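Beta-1,3-1,4-glucanase (Caldicellulosiruptor sp. F32, PDB 5H4R) hydrolyses mixed-linkage beta-1,3-1,4-glucans (lichenan) as a glycoside hydrolase family 5 enzyme, probably by the retaining mechanism of that family. Local coordinates at residues A[386-389]-A[390-394]; A[343-346]-A[347-351]; A[165-168]-A[169-172]; A[105-109]-A[110-114]; A[261-264]-A[265-268]. The protein carries 1 engineered substitution. All coordinates share one frame; numbering follows the deposited sequence.

Contact 1: residues A[386-389]-A[390-394]; sequences EIVS and AMMKY
Four successive i to i+4 backbone hydrogen bonds tie residues 386-389 to 390-394 within helix 385-395, from Ala-390 N to Glu-386 O through to Lys-393 N to Ser-389 O. That from Met-392 N to Val-388 O measures 2.9 Å. Two methionines, each one turn further along the helix than a branched residue, carry the side-chain contact. Val-388 and Met-392 run side by side and point the same way: the CG1 branch of Val-388 meets the terminal methyl CE of Met-392 at 4.0 Å. Met-392 reaches it by a bend at chi2 (-58°), and its CG lies 3.2 Å from Val-388 O. Met-391 stays extended through chi2 and turns at chi3 (-71°), which swings its CE back along the helix. That methyl comes within 4.3 Å of Ile-387 CG2, a loose contact, while Met-391 CG rests 3.4 Å from Ile-387 O. Ile-387 and Met-391 pack on Trp-359 of barrel strand 356-361, whereas Met-392 packs on the loop residues Ile-49 and Phe-94. The polar ends lead to the N-terminal segment, Glu-386 in a salt bridge with Arg-22 and Lys-393 in one with Glu-27, whereas Ser-389 OG turns back to Pro-385 O. Helix 385-395 is thus amphipathic, its bent methionines adding apolar contact, Met-391 toward strand 356-361 and Met-392 toward the loops, and its charged groups binding the N-terminal segment by ionic pairs.

Contact 2: residues A[343-346]-A[347-351]; sequences AAYY and VRAAR
Tyr-345 and Ala-349 meet one turn apart on helix 336-352, the helix of the beta-alpha-beta unit that links strands 322-327 and 356-361 of the TIM barrel. The ring atom CE2 of Tyr-345 lies 4.2 Å from the methyl CB of Ala-349, which is oblique to the ring. CG of Tyr-345 stands anti to the backbone N (chi1 -175°), which lays the ring beside its own carbonyl and along the turn that bears the alanine; the hydroxyl beyond it is hydrogen-bonded to Asp-305. Tyr-346 has nearly the same first torsion but, one residue on, leaves the helix in another direction. Val-347 N lies at the edge of this second ring, near its plane, 3.9 Å from CD1. The ring of Tyr-346 stacks on Phe-327 and its OH bonds to Ala-273 O, so the ring is stacked and its hydroxyl bonded. Val-347 sets CG1 anti to its backbone N and leaves CG2 over the preceding turn, 3.3 Å from Ala-343 O. Arg-348 also begins anti, then bends at chi2 (58°) and carries its guanidinium away from the helix to Ile-30 O. The small residues Ala-343, Ala-344, Ala-349 and Ala-350 keep the backbone close to its neighbours: Ala-349 touches Met-308 of helix 298-316, and Ala-350 touches Cys-357. The backbone bonds here are fairly straight, and that from Ala-349 N to Tyr-345 O, at 2.8 Å with an N-H...O angle of 169°, joins the very pair whose ring and methyl meet.

Contact 3: residues A[165-168]-A[169-172]; sequences SIWT and QVAT
Ser-165 O is gripped twice by one residue: Gln-169 donates its backbone N and its side-chain NE2, each at 3.1 Å from that oxygen and from opposite faces of the carbonyl plane. The side-chain donor sits well above the plane, 72° out of it, so it adds to the ordinary helical bond without displacing it. Gln-169 gets there by setting CG beside its own N (chi1 -69°) and running extended beyond it, which folds NE2 back over the preceding turn. NE2 also lies 2.9 Å from Ser-165 OG, but that bond is weak, and the hydroxyl has a stronger partner in Asn-111 O. In the neighbouring hairpin Gln-169 NE2 bonds to Phe-112 O and OE1 to Ile-114 N. A leucine in place of Gln-169 would probably leave Phe-112 O and Ile-114 N without these side-chain mates and Ser-165 O with its backbone donor but no side-chain donor. Thr-168 O is held in a like way by Thr-172, whose OG1 donates at 2.7 Å while its N comes from the other face. On the buried side Val-170 divides its branches: CG2 lies alongside Ile-166 CG2, 4.1 Å away, and CG1 reaches the indole of Trp-167 at CZ3, 3.8 Å away, the two side chains crossing at a slant. Trp-167 NE1 bonds to Ala-185 O. This part of helix 156-173 lies against helix 205-226, where Trp-167 meets Phe-221 edge-to-face, against strand 113-114, where Ile-166 and Val-170 pack on Ile-114, and, through Trp-167 on Phe-183, against barrel strand 181-184.

Contact 4: residues A[105-109]-A[110-114]; sequences NHVTG and SNFTI
A beta hairpin, strands 107-108 and 113-114, brings Val-107 and Thr-108 opposite Ile-114 and Thr-113. Thr-108 and Thr-113 form the hydrogen-bonded pair: Thr-108 N donates to Thr-113 O at 3.0 Å and Thr-113 N returns to Thr-108 O at 2.9 Å. Val-107 and Ile-114 make the non-hydrogen-bonded pair, where Val-107 CA approaches Thr-113 O at 3.1 Å in a CA-H...O contact. On the face of these two residues, Val-107 CG1 meets Ile-114 CG1 at 4.0 Å. The other branch, CG2, lies between the backbone N and carbonyl carbon of Val-107 (CG1 has chi1 -65°), and from there it comes to the edge of the Phe-112 ring, near its plane, 4.2 Å from CD1. On the other face a water joins the threonines, 2.8 Å from Thr-108 OG1 and donating to Thr-113 O, which thus accepts from the water as well as from Thr-108 N. A type I turn from Gly-109 to Phe-112 reverses the chain; Phe-112 N closes it on Gly-109 O at 3.2 Å. Gly-109 has a positive phi (81°), which by itself favours glycine. The apolar face rests on helix 156-173, with Val-107 on Ile-166, while the Phe-112 ring meets Tyr-162 edge-to-face. The pattern is that of a short two-stranded antiparallel hairpin, here an excursion between barrel strand 96-99 and helix 116-131 with one face laid on a barrel helix.

Contact 5: residues A[261-264]-A[265-268]; sequences SKYK and NRII
Tyr-263 and Arg-266 make the main contact, a packing of guanidinium against ring and CB in which the two side chains lie side by side and point the same way. Their planes stand 40° apart, and NH2 of Arg-266 comes obliquely to the ring, 3.4 Å from Tyr-263 CD2. Tyr-263 CB lies over one face of the guanidinium, toward its rim, 3.7 Å from Arg-266 NE. The first torsion of the arginine (chi1 -68°) sets CG 3.5 Å from Tyr-263 O, and a bend at chi2 (-71°) carries the guanidinium to the tyrosine. Among the polar contacts a water links the two segments: it donates to Lys-264 O at 3.0 Å and accepts from Arg-266 NE at 3.3 Å, sitting in plane at the guanidinium edge. Arg-266 NH1 bonds to Ser-234 O. Ser-261 OG donates to Tyr-263 O at 3.0 Å on a lone pair in the carbonyl plane, holding the turn inside 261-264. The side-chain contact is thus apolar and water-mediated, with no direct hydrogen bond between the segments. Replacing Arg-266 with alanine would probably cost the water and Ser-234 O a donor and leave the Tyr-263 ring freer to turn. Asn-265, with a positive phi, bends the chain here, and its ND2 bonds to Gly-319 O. This surface loop leads directly into barrel strand 267-272: Arg-266 pairs by backbone with Leu-237 of strand 237-240, and Ser-261 and Arg-266 touch Arg-226 at the end of helix 205-226.

Overall arrangement
Along the chain the order is contact 4, contact 3, contact 5, contact 2 and contact 1, spread round the eight-stranded TIM barrel. Contacts 1 and 2, centres 10 Å apart, lie on the adjoining helices 385-395 and 336-352, where Met-391 packs on Ala-343. Contacts 3 and 4, centres 12 Å apart, join helix 156-173 to the hairpin through side-chain hydrogen bonds to its backbone. These two pairs occupy opposite sides of the chain's centre; contacts 1 and 4 are 41 Å apart between centres. Contact 5 is about 19 Å from contact 3, centre to centre. Contacts 1 to 4 lie in the helices and hairpin outside the barrel that carries the glycan pocket, while contact 5 leads into its strand 267-272.

Contact 1: residues A[386-389]-A[390-394]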
loop_
_atom_site.group_PDB
_atom_site.type_symbol
_atom_site.label_atom_id
_atom_site.label_comp_id
_atom_site.label_asym_id
_atom_site.label_seq_id
_atom_site.Cartn_x
_atom_site.Cartn_y
_atom_site.Cartn_z
ATOM N N GLU A 386 -0.894 21.364 -6.213
ATOM C CA GLU A 386 -0.541 21.904 -4.905
ATOM C C GLU A 386 -0.318 20.796 -3.881
ATOM O O GLU A 386 0.538 20.923 -2.996
ATOM C CB GLU A 386 -1.624 22.846 -4.421
ATOM C CG GLU A 386 -1.898 24.020 -5.388
ATOM C CD GLU A 386 -2.972 23.751 -6.450
ATOM O OE1 GLU A 386 -3.451 22.601 -6.623
ATOM O OE2 GLU A 386 -3.334 24.749 -7.121
ATOM N N ILE A 387 -1.121 19.730 -3.945
ATOM C CA ILE A 387 -0.945 18.604 -3.034
ATOM C C ILE A 387 0.361 17.898 -3.353
ATOM O O ILE A 387 1.119 17.524 -2.456
ATOM C CB ILE A 387 -2.149 17.644 -3.112
ATOM C CG1 ILE A 387 -3.432 18.328 -2.612
ATOM C CG2 ILE A 387 -1.884 16.373 -2.324
ATOM C CD1 ILE A 387 -4.724 17.489 -2.707
ATOM N N VAL A 388 0.646 17.696 -4.642
ATOM C CA VAL A 388 1.891 17.042 -5.035
ATOM C C VAL A 388 3.079 17.866 -4.559
ATOM O O VAL A 388 3.998 17.346 -3.921
ATOM C CB VAL A 388 1.928 16.809 -6.553
ATOM C CG1 VAL A 388 3.264 16.224 -6.970
ATOM C CG2 VAL A 388 0.788 15.866 -6.975
ATOM N N SER A 389 3.043 19.176 -4.811
ATOM C CA SER A 389 4.148 20.040 -4.415
ATOM C C SER A 389 4.317 20.061 -2.906
ATOM O O SER A 389 5.450 20.150 -2.401
ATOM C CB SER A 389 3.917 21.457 -4.929
ATOM O OG SER A 389 4.024 21.480 -6.327
ATOM N N ALA A 390 3.205 20.006 -2.176
ATOM C CA ALA A 390 3.265 19.974 -0.717
ATOM C C ALA A 390 4.023 18.747 -0.234
ATOM O O ALA A 390 4.843 18.834 0.692
ATOM C CB ALA A 390 1.850 19.988 -0.133
ATOM N N MET A 391 3.770 17.598 -0.860
ATOM C CA MET A 391 4.464 16.380 -0.480
ATOM C C MET A 391 5.921 16.456 -0.889
ATOM O O MET A 391 6.805 16.045 -0.134
ATOM C CB MET A 391 3.770 15.176 -1.104
ATOM C CG MET A 391 2.356 15.017 -0.578
ATOM S SD MET A 391 1.632 13.450 -1.011
ATOM C CE MET A 391 1.370 13.663 -2.782
ATOM N N MET A 392 6.194 16.980 -2.082
ATOM C CA MET A 392 7.567 16.946 -2.572
ATOM C C MET A 392 8.481 17.827 -1.738
ATOM O O MET A 392 9.690 17.560 -1.650
ATOM C CB MET A 392 7.601 17.363 -4.033
ATOM C CG MET A 392 6.886 16.422 -4.929
ATOM S SD MET A 392 7.558 14.746 -4.810
ATOM C CE MET A 392 6.180 13.862 -5.544
ATOM N N LYS A 393 7.925 18.889 -1.146
ATOM C CA LYS A 393 8.705 19.789 -0.308
ATOM C C LYS A 393 9.357 19.059 0.855
ATOM O O LYS A 393 10.462 19.425 1.268
ATOM C CB LYS A 393 7.811 20.908 0.210
ATOM C CG LYS A 393 8.528 21.950 1.050
ATOM C CD LYS A 393 7.577 23.099 1.390
ATOM C CE LYS A 393 8.226 24.136 2.307
ATOM N NZ LYS A 393 9.402 24.777 1.670
ATOM N N TYR A 394 8.704 18.019 1.380
ATOM C CA TYR A 394 9.156 17.345 2.589
ATOM C C TYR A 394 9.513 15.876 2.395
ATOM O O TYR A 394 9.913 15.232 3.360
ATOM C CB TYR A 394 8.088 17.470 3.694
ATOM C CG TYR A 394 7.875 18.931 4.066
ATOM C CD1 TYR A 394 8.819 19.593 4.800
ATOM C CD2 TYR A 394 6.748 19.635 3.647
ATOM C CE1 TYR A 394 8.666 20.943 5.141
ATOM C CE2 TYR A 394 6.582 20.996 3.969
ATOM C CZ TYR A 394 7.535 21.632 4.722
ATOM O OH TYR A 394 7.416 22.981 5.060
#

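Contact 2: residues A[343-346]-A[347-351]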
loop_
_atom_site.group_PDB
_atom_site.type_symbol
_atom_site.label_atom_id
_atom_site.label_comp_id
_atom_site.label_asym_id
_atom_site.label_seq_id
_atom_site.Cartn_x
_atom_site.Cartn_y
_atom_site.Cartn_z
ATOM N N ALA A 343 -1.189 17.063 3.579
ATOM C CA ALA A 343 -0.241 16.248 2.830
ATOM C C ALA A 343 1.189 16.613 3.175
ATOM O O ALA A 343 2.042 15.723 3.347
ATOM C CB ALA A 343 -0.476 16.401 1.325
ATOM N N ALA A 344 1.470 17.906 3.307
ATOM C CA ALA A 344 2.797 18.328 3.712
ATOM C C ALA A 344 3.122 17.797 5.100
ATOM O O ALA A 344 4.225 17.299 5.345
ATOM C CB ALA A 344 2.889 19.854 3.690
ATOM N N TYR A 345 2.187 17.944 6.038
ATOM C CA TYR A 345 2.455 17.536 7.409
ATOM C C TYR A 345 2.672 16.036 7.498
ATOM O O TYR A 345 3.618 15.571 8.147
ATOM C CB TYR A 345 1.310 17.966 8.331
ATOM C CG TYR A 345 1.612 17.662 9.776
ATOM C CD1 TYR A 345 2.293 18.583 10.559
ATOM C CD2 TYR A 345 1.227 16.466 10.351
ATOM C CE1 TYR A 345 2.592 18.315 11.886
ATOM C CE2 TYR A 345 1.517 16.188 11.701
ATOM C CZ TYR A 345 2.200 17.109 12.446
ATOM O OH TYR A 345 2.491 16.854 13.764
ATOM N N TYR A 346 1.791 15.256 6.856
ATOM C CA TYR A 346 1.859 13.806 6.933
ATOM C C TYR A 346 3.200 13.308 6.403
ATOM O O TYR A 346 3.877 12.505 7.055
ATOM C CB TYR A 346 0.694 13.218 6.157
ATOM C CG TYR A 346 0.430 11.756 6.366
ATOM C CD1 TYR A 346 1.280 10.789 5.829
ATOM C CD2 TYR A 346 -0.706 11.327 7.023
ATOM C CE1 TYR A 346 1.010 9.435 5.989
ATOM C CE2 TYR A 346 -0.972 9.968 7.197
ATOM C CZ TYR A 346 -0.107 9.044 6.675
ATOM O OH TYR A 346 -0.379 7.706 6.813
ATOM N N VAL A 347 3.621 13.816 5.238
ATOM C CA VAL A 347 4.888 13.383 4.648
ATOM C C VAL A 347 6.078 13.806 5.521
ATOM O O VAL A 347 7.014 13.025 5.734
ATOM C CB VAL A 347 5.007 13.907 3.207
ATOM C CG1 VAL A 347 6.421 13.670 2.657
ATOM C CG2 VAL A 347 4.008 13.211 2.340
ATOM N N ARG A 348 6.079 15.031 6.051
ATOM C CA ARG A 348 7.205 15.421 6.910
ATOM C C ARG A 348 7.225 14.628 8.218
ATOM O O ARG A 348 8.296 14.197 8.681
ATOM C CB ARG A 348 7.151 16.913 7.218
ATOM C CG ARG A 348 8.253 17.395 8.192
ATOM C CD ARG A 348 9.652 17.099 7.699
ATOM N NE ARG A 348 10.627 17.205 8.786
ATOM C CZ ARG A 348 11.814 16.592 8.797
ATOM N NH1 ARG A 348 12.189 15.827 7.785
ATOM N NH2 ARG A 348 12.631 16.734 9.837
ATOM N N ALA A 349 6.061 14.457 8.847
ATOM C CA ALA A 349 5.997 13.660 10.065
ATOM C C ALA A 349 6.588 12.274 9.834
ATOM O O ALA A 349 7.320 11.743 10.677
ATOM C CB ALA A 349 4.561 13.554 10.558
ATOM N N ALA A 350 6.259 11.659 8.709
ATOM C CA ALA A 350 6.799 10.343 8.396
ATOM C C ALA A 350 8.306 10.408 8.163
ATOM O O ALA A 350 9.078 9.602 8.713
ATOM C CB ALA A 350 6.083 9.797 7.162
ATOM N N ARG A 351 8.749 11.357 7.351
ATOM C CA ARG A 351 10.164 11.414 7.009
ATOM C C ARG A 351 11.007 11.691 8.234
ATOM O O ARG A 351 12.117 11.169 8.362
ATOM C CB ARG A 351 10.439 12.484 5.943
ATOM C CG ARG A 351 11.937 12.704 5.645
ATOM C CD ARG A 351 12.649 11.421 5.136
ATOM N NE ARG A 351 11.990 11.008 3.910
ATOM C CZ ARG A 351 11.588 9.781 3.613
ATOM N NH1 ARG A 351 11.847 8.741 4.412
ATOM N NH2 ARG A 351 10.952 9.595 2.463
#

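Contact 3: residues A[165-168]-A[169-172]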
loop_
_atom_site.group_PDB
_atom_site.type_symbol
_atom_site.label_atom_id
_atom_site.label_comp_id
_atom_site.label_asym_id
_atom_site.label_seq_id
_atom_site.Cartn_x
_atom_site.Cartn_y
_atom_site.Cartn_z
ATOM N N SER A 165 0.628 -20.411 -4.286
ATOM C CA SER A 165 0.503 -20.485 -5.737
ATOM C C SER A 165 0.677 -19.129 -6.393
ATOM O O SER A 165 1.411 -19.001 -7.382
ATOM C CB SER A 165 -0.831 -21.071 -6.161
ATOM O OG SER A 165 -0.825 -21.141 -7.581
ATOM N N ILE A 166 -0.034 -18.105 -5.901
ATOM C CA ILE A 166 0.125 -16.769 -6.468
ATOM C C ILE A 166 1.578 -16.330 -6.403
ATOM O O ILE A 166 2.133 -15.862 -7.406
ATOM C CB ILE A 166 -0.794 -15.751 -5.768
ATOM C CG1 ILE A 166 -2.271 -16.082 -5.993
ATOM C CG2 ILE A 166 -0.492 -14.330 -6.250
ATOM C CD1 ILE A 166 -2.761 -16.058 -7.455
ATOM N N TRP A 167 2.213 -16.461 -5.229
ATOM C CA TRP A 167 3.545 -15.906 -5.096
ATOM C C TRP A 167 4.594 -16.759 -5.785
ATOM O O TRP A 167 5.572 -16.199 -6.275
ATOM C CB TRP A 167 3.887 -15.636 -3.626
ATOM C CG TRP A 167 3.306 -14.321 -3.231
ATOM C CD1 TRP A 167 2.296 -14.078 -2.326
ATOM C CD2 TRP A 167 3.662 -13.045 -3.780
ATOM N NE1 TRP A 167 2.015 -12.740 -2.288
ATOM C CE2 TRP A 167 2.837 -12.079 -3.164
ATOM C CE3 TRP A 167 4.604 -12.626 -4.725
ATOM C CZ2 TRP A 167 2.923 -10.728 -3.466
ATOM C CZ3 TRP A 167 4.688 -11.276 -5.025
ATOM C CH2 TRP A 167 3.853 -10.347 -4.395
ATOM N N THR A 168 4.385 -18.074 -5.933
ATOM C CA THR A 168 5.309 -18.846 -6.751
ATOM C C THR A 168 5.273 -18.341 -8.187
ATOM O O THR A 168 6.315 -18.135 -8.821
ATOM C CB THR A 168 4.969 -20.341 -6.690
ATOM O OG1 THR A 168 5.205 -20.855 -5.381
ATOM C CG2 THR A 168 5.833 -21.130 -7.659
ATOM N N GLN A 169 4.063 -18.131 -8.718
ATOM C CA GLN A 169 3.919 -17.707 -10.102
ATOM C C GLN A 169 4.450 -16.302 -10.303
ATOM O O GLN A 169 5.187 -16.045 -11.261
ATOM C CB GLN A 169 2.463 -17.783 -10.543
ATOM C CG GLN A 169 1.958 -19.191 -10.659
ATOM C CD GLN A 169 0.489 -19.235 -10.942
ATOM O OE1 GLN A 169 0.056 -19.053 -12.095
ATOM N NE2 GLN A 169 -0.301 -19.500 -9.910
ATOM N N VAL A 170 4.064 -15.369 -9.429
ATOM C CA VAL A 170 4.492 -13.984 -9.595
ATOM C C VAL A 170 5.991 -13.857 -9.344
ATOM O O VAL A 170 6.720 -13.224 -10.121
ATOM C CB VAL A 170 3.670 -13.060 -8.683
ATOM C CG1 VAL A 170 4.197 -11.627 -8.745
ATOM C CG2 VAL A 170 2.188 -13.143 -9.088
ATOM N N ALA A 171 6.484 -14.437 -8.249
ATOM C CA ALA A 171 7.905 -14.310 -7.953
ATOM C C ALA A 171 8.748 -14.925 -9.060
ATOM O O ALA A 171 9.806 -14.391 -9.421
ATOM C CB ALA A 171 8.236 -14.959 -6.609
ATOM N N THR A 172 8.295 -16.047 -9.625
ATOM C CA THR A 172 9.064 -16.666 -10.698
ATOM C C THR A 172 9.131 -15.746 -11.914
ATOM O O THR A 172 10.193 -15.587 -12.527
ATOM C CB THR A 172 8.466 -18.038 -11.068
ATOM O OG1 THR A 172 8.600 -18.937 -9.963
ATOM C CG2 THR A 172 9.206 -18.643 -12.253
#

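Contact 4: residues A[105-109]-A[110-114]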
loop_
_atom_site.group_PDB
_atom_site.type_symbol
_atom_site.label_atom_id
_atom_site.label_comp_id
_atom_site.label_asym_id
_atom_site.label_seq_id
_atom_site.Cartn_x
_atom_site.Cartn_y
_atom_site.Cartn_z
ATOM N N ASN A 105 -9.985 -12.784 -9.969
ATOM C CA ASN A 105 -10.772 -12.849 -11.194
ATOM C C ASN A 105 -9.950 -13.299 -12.382
ATOM O O ASN A 105 -10.453 -13.265 -13.515
ATOM C CB ASN A 105 -11.410 -11.491 -11.524
ATOM C CG ASN A 105 -12.422 -11.051 -10.496
ATOM O OD1 ASN A 105 -12.280 -9.978 -9.907
ATOM N ND2 ASN A 105 -13.451 -11.859 -10.277
ATOM N N HIS A 106 -8.719 -13.761 -12.136
ATOM C CA HIS A 106 -7.771 -14.081 -13.188
ATOM C C HIS A 106 -7.079 -15.418 -12.951
ATOM O O HIS A 106 -5.991 -15.650 -13.490
ATOM C CB HIS A 106 -6.742 -12.958 -13.287
ATOM C CG HIS A 106 -7.370 -11.611 -13.433
ATOM N ND1 HIS A 106 -7.920 -11.179 -14.622
ATOM C CD2 HIS A 106 -7.580 -10.615 -12.536
ATOM C CE1 HIS A 106 -8.437 -9.975 -14.453
ATOM N NE2 HIS A 106 -8.239 -9.605 -13.194
ATOM N N VAL A 107 -7.692 -16.308 -12.165
ATOM C CA VAL A 107 -7.113 -17.607 -11.878
ATOM C C VAL A 107 -8.107 -18.697 -12.251
ATOM O O VAL A 107 -9.329 -18.508 -12.227
ATOM C CB VAL A 107 -6.693 -17.735 -10.395
ATOM C CG1 VAL A 107 -5.576 -16.776 -10.101
ATOM C CG2 VAL A 107 -7.880 -17.514 -9.466
ATOM N N THR A 108 -7.565 -19.841 -12.646
ATOM C CA THR A 108 -8.386 -20.981 -12.995
ATOM C C THR A 108 -7.745 -22.228 -12.416
ATOM O O THR A 108 -6.547 -22.262 -12.133
ATOM C CB THR A 108 -8.544 -21.122 -14.514
ATOM O OG1 THR A 108 -7.273 -21.416 -15.098
ATOM C CG2 THR A 108 -9.074 -19.842 -15.132
ATOM N N GLY A 109 -8.562 -23.257 -12.231
ATOM C CA GLY A 109 -8.066 -24.535 -11.777
ATOM C C GLY A 109 -7.851 -24.609 -10.277
ATOM O O GLY A 109 -7.821 -23.607 -9.550
ATOM N N SER A 110 -7.657 -25.849 -9.809
ATOM C CA SER A 110 -7.552 -26.072 -8.372
ATOM C C SER A 110 -6.292 -25.463 -7.775
ATOM O O SER A 110 -6.250 -25.235 -6.561
ATOM C CB SER A 110 -7.598 -27.568 -8.054
ATOM O OG SER A 110 -6.761 -28.307 -8.930
ATOM N N ASN A 111 -5.269 -25.173 -8.579
ATOM C CA ASN A 111 -4.061 -24.565 -8.033
ATOM C C ASN A 111 -3.863 -23.133 -8.513
ATOM O O ASN A 111 -2.732 -22.649 -8.585
ATOM C CB ASN A 111 -2.823 -25.410 -8.330
ATOM C CG ASN A 111 -1.678 -25.115 -7.338
ATOM O OD1 ASN A 111 -1.925 -24.651 -6.217
ATOM N ND2 ASN A 111 -0.440 -25.362 -7.751
ATOM N N PHE A 112 -4.957 -22.431 -8.805
ATOM C CA PHE A 112 -4.951 -20.978 -9.010
ATOM C C PHE A 112 -3.934 -20.550 -10.068
ATOM O O PHE A 112 -3.089 -19.670 -9.848
ATOM C CB PHE A 112 -4.674 -20.212 -7.701
ATOM C CG PHE A 112 -5.547 -20.611 -6.528
ATOM C CD1 PHE A 112 -6.873 -20.206 -6.445
ATOM C CD2 PHE A 112 -5.013 -21.332 -5.472
ATOM C CE1 PHE A 112 -7.656 -20.550 -5.365
ATOM C CE2 PHE A 112 -5.797 -21.672 -4.378
ATOM C CZ PHE A 112 -7.116 -21.280 -4.321
ATOM N N THR A 113 -4.062 -21.133 -11.247
ATOM C CA THR A 113 -3.199 -20.739 -12.352
ATOM C C THR A 113 -3.572 -19.346 -12.810
ATOM O O THR A 113 -4.713 -19.119 -13.225
ATOM C CB THR A 113 -3.325 -21.711 -13.517
ATOM O OG1 THR A 113 -2.999 -23.030 -13.087
ATOM C CG2 THR A 113 -2.374 -21.303 -14.635
ATOM N N ILE A 114 -2.602 -18.436 -12.800
ATOM C CA ILE A 114 -2.839 -17.061 -13.245
ATOM C C ILE A 114 -2.881 -17.021 -14.767
ATOM O O ILE A 114 -2.008 -17.574 -15.449
ATOM C CB ILE A 114 -1.756 -16.111 -12.706
ATOM C CG1 ILE A 114 -1.734 -16.102 -11.169
ATOM C CG2 ILE A 114 -1.999 -14.703 -13.222
ATOM C CD1 ILE A 114 -0.510 -15.410 -10.590
HETATM O O HOH W 1 -5.950 -19.059 -15.751
#

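Contact 5: residues A[261-264]-A[265-268]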
loop_
_atom_site.group_PDB
_atom_site.type_symbol
_atom_site.label_atom_id
_atom_site.label_comp_id
_atom_site.label_asym_id
_atom_site.label_seq_id
_atom_site.Cartn_x
_atom_site.Cartn_y
_atom_site.Cartn_z
ATOM N N SER A 261 17.013 -15.248 3.800
ATOM C CA SER A 261 17.959 -14.420 3.063
ATOM C C SER A 261 19.269 -14.299 3.824
ATOM O O SER A 261 19.278 -14.022 5.027
ATOM C CB SER A 261 17.361 -13.032 2.834
ATOM O OG SER A 261 18.313 -12.175 2.225
ATOM N N LYS A 262 20.380 -14.499 3.114
ATOM C CA LYS A 262 21.682 -14.233 3.703
ATOM C C LYS A 262 21.911 -12.742 3.915
ATOM O O LYS A 262 22.805 -12.367 4.676
ATOM C CB LYS A 262 22.768 -14.837 2.819
ATOM C CG LYS A 262 22.708 -16.367 2.783
ATOM C CD LYS A 262 23.798 -16.999 1.935
ATOM C CE LYS A 262 23.619 -18.518 1.877
ATOM N NZ LYS A 262 24.685 -19.204 1.097
ATOM N N TYR A 263 21.107 -11.884 3.289
ATOM C CA TYR A 263 21.121 -10.466 3.604
ATOM C C TYR A 263 20.158 -10.221 4.754
ATOM O O TYR A 263 18.986 -10.619 4.691
ATOM C CB TYR A 263 20.726 -9.619 2.392
ATOM C CG TYR A 263 21.790 -9.575 1.321
ATOM C CD1 TYR A 263 21.835 -10.549 0.332
ATOM C CD2 TYR A 263 22.761 -8.582 1.310
ATOM C CE1 TYR A 263 22.811 -10.524 -0.650
ATOM C CE2 TYR A 263 23.746 -8.551 0.329
ATOM C CZ TYR A 263 23.761 -9.520 -0.648
ATOM O OH TYR A 263 24.731 -9.503 -1.628
ATOM N N LYS A 264 20.654 -9.573 5.799
ATOM C CA LYS A 264 19.816 -9.317 6.952
ATOM C C LYS A 264 18.825 -8.189 6.681
ATOM O O LYS A 264 19.026 -7.327 5.825
ATOM C CB LYS A 264 20.669 -8.936 8.162
ATOM C CG LYS A 264 21.769 -9.921 8.520
ATOM C CD LYS A 264 22.494 -9.450 9.784
ATOM C CE LYS A 264 23.632 -10.380 10.195
ATOM N NZ LYS A 264 24.964 -9.964 9.653
ATOM N N ASN A 265 17.723 -8.228 7.417
ATOM C CA ASN A 265 16.836 -7.075 7.570
ATOM C C ASN A 265 16.204 -6.676 6.232
ATOM O O ASN A 265 16.274 -5.530 5.807
ATOM C CB ASN A 265 17.606 -5.910 8.195
ATOM C CG ASN A 265 16.707 -4.875 8.823
ATOM O OD1 ASN A 265 15.604 -5.175 9.278
ATOM N ND2 ASN A 265 17.182 -3.642 8.878
ATOM N N ARG A 266 15.575 -7.645 5.567
ATOM C CA ARG A 266 14.988 -7.440 4.250
ATOM C C ARG A 266 13.467 -7.500 4.298
ATOM O O ARG A 266 12.833 -7.545 3.246
ATOM C CB ARG A 266 15.549 -8.472 3.244
ATOM C CG ARG A 266 17.037 -8.295 2.909
ATOM C CD ARG A 266 17.259 -7.045 2.061
ATOM N NE ARG A 266 18.652 -6.646 1.850
ATOM C CZ ARG A 266 19.264 -6.554 0.676
ATOM N NH1 ARG A 266 18.658 -6.863 -0.466
ATOM N NH2 ARG A 266 20.513 -6.141 0.646
ATOM N N ILE A 267 12.869 -7.495 5.495
ATOM C CA ILE A 267 11.418 -7.489 5.660
ATOM C C ILE A 267 11.000 -6.095 6.106
ATOM O O ILE A 267 11.509 -5.577 7.109
ATOM C CB ILE A 267 10.940 -8.547 6.675
ATOM C CG1 ILE A 267 11.431 -9.958 6.310
ATOM C CG2 ILE A 267 9.421 -8.499 6.793
ATOM C CD1 ILE A 267 11.006 -10.435 4.993
ATOM N N ILE A 268 10.071 -5.500 5.359
ATOM C CA ILE A 268 9.559 -4.154 5.605
ATOM C C ILE A 268 8.156 -4.287 6.178
ATOM O O ILE A 268 7.345 -5.056 5.656
ATOM C CB ILE A 268 9.521 -3.323 4.308
ATOM C CG1 ILE A 268 10.936 -3.159 3.719
ATOM C CG2 ILE A 268 8.869 -1.982 4.551
ATOM C CD1 ILE A 268 10.956 -2.494 2.374
HETATM O O HOH W 2 21.075 -6.107 3.962
#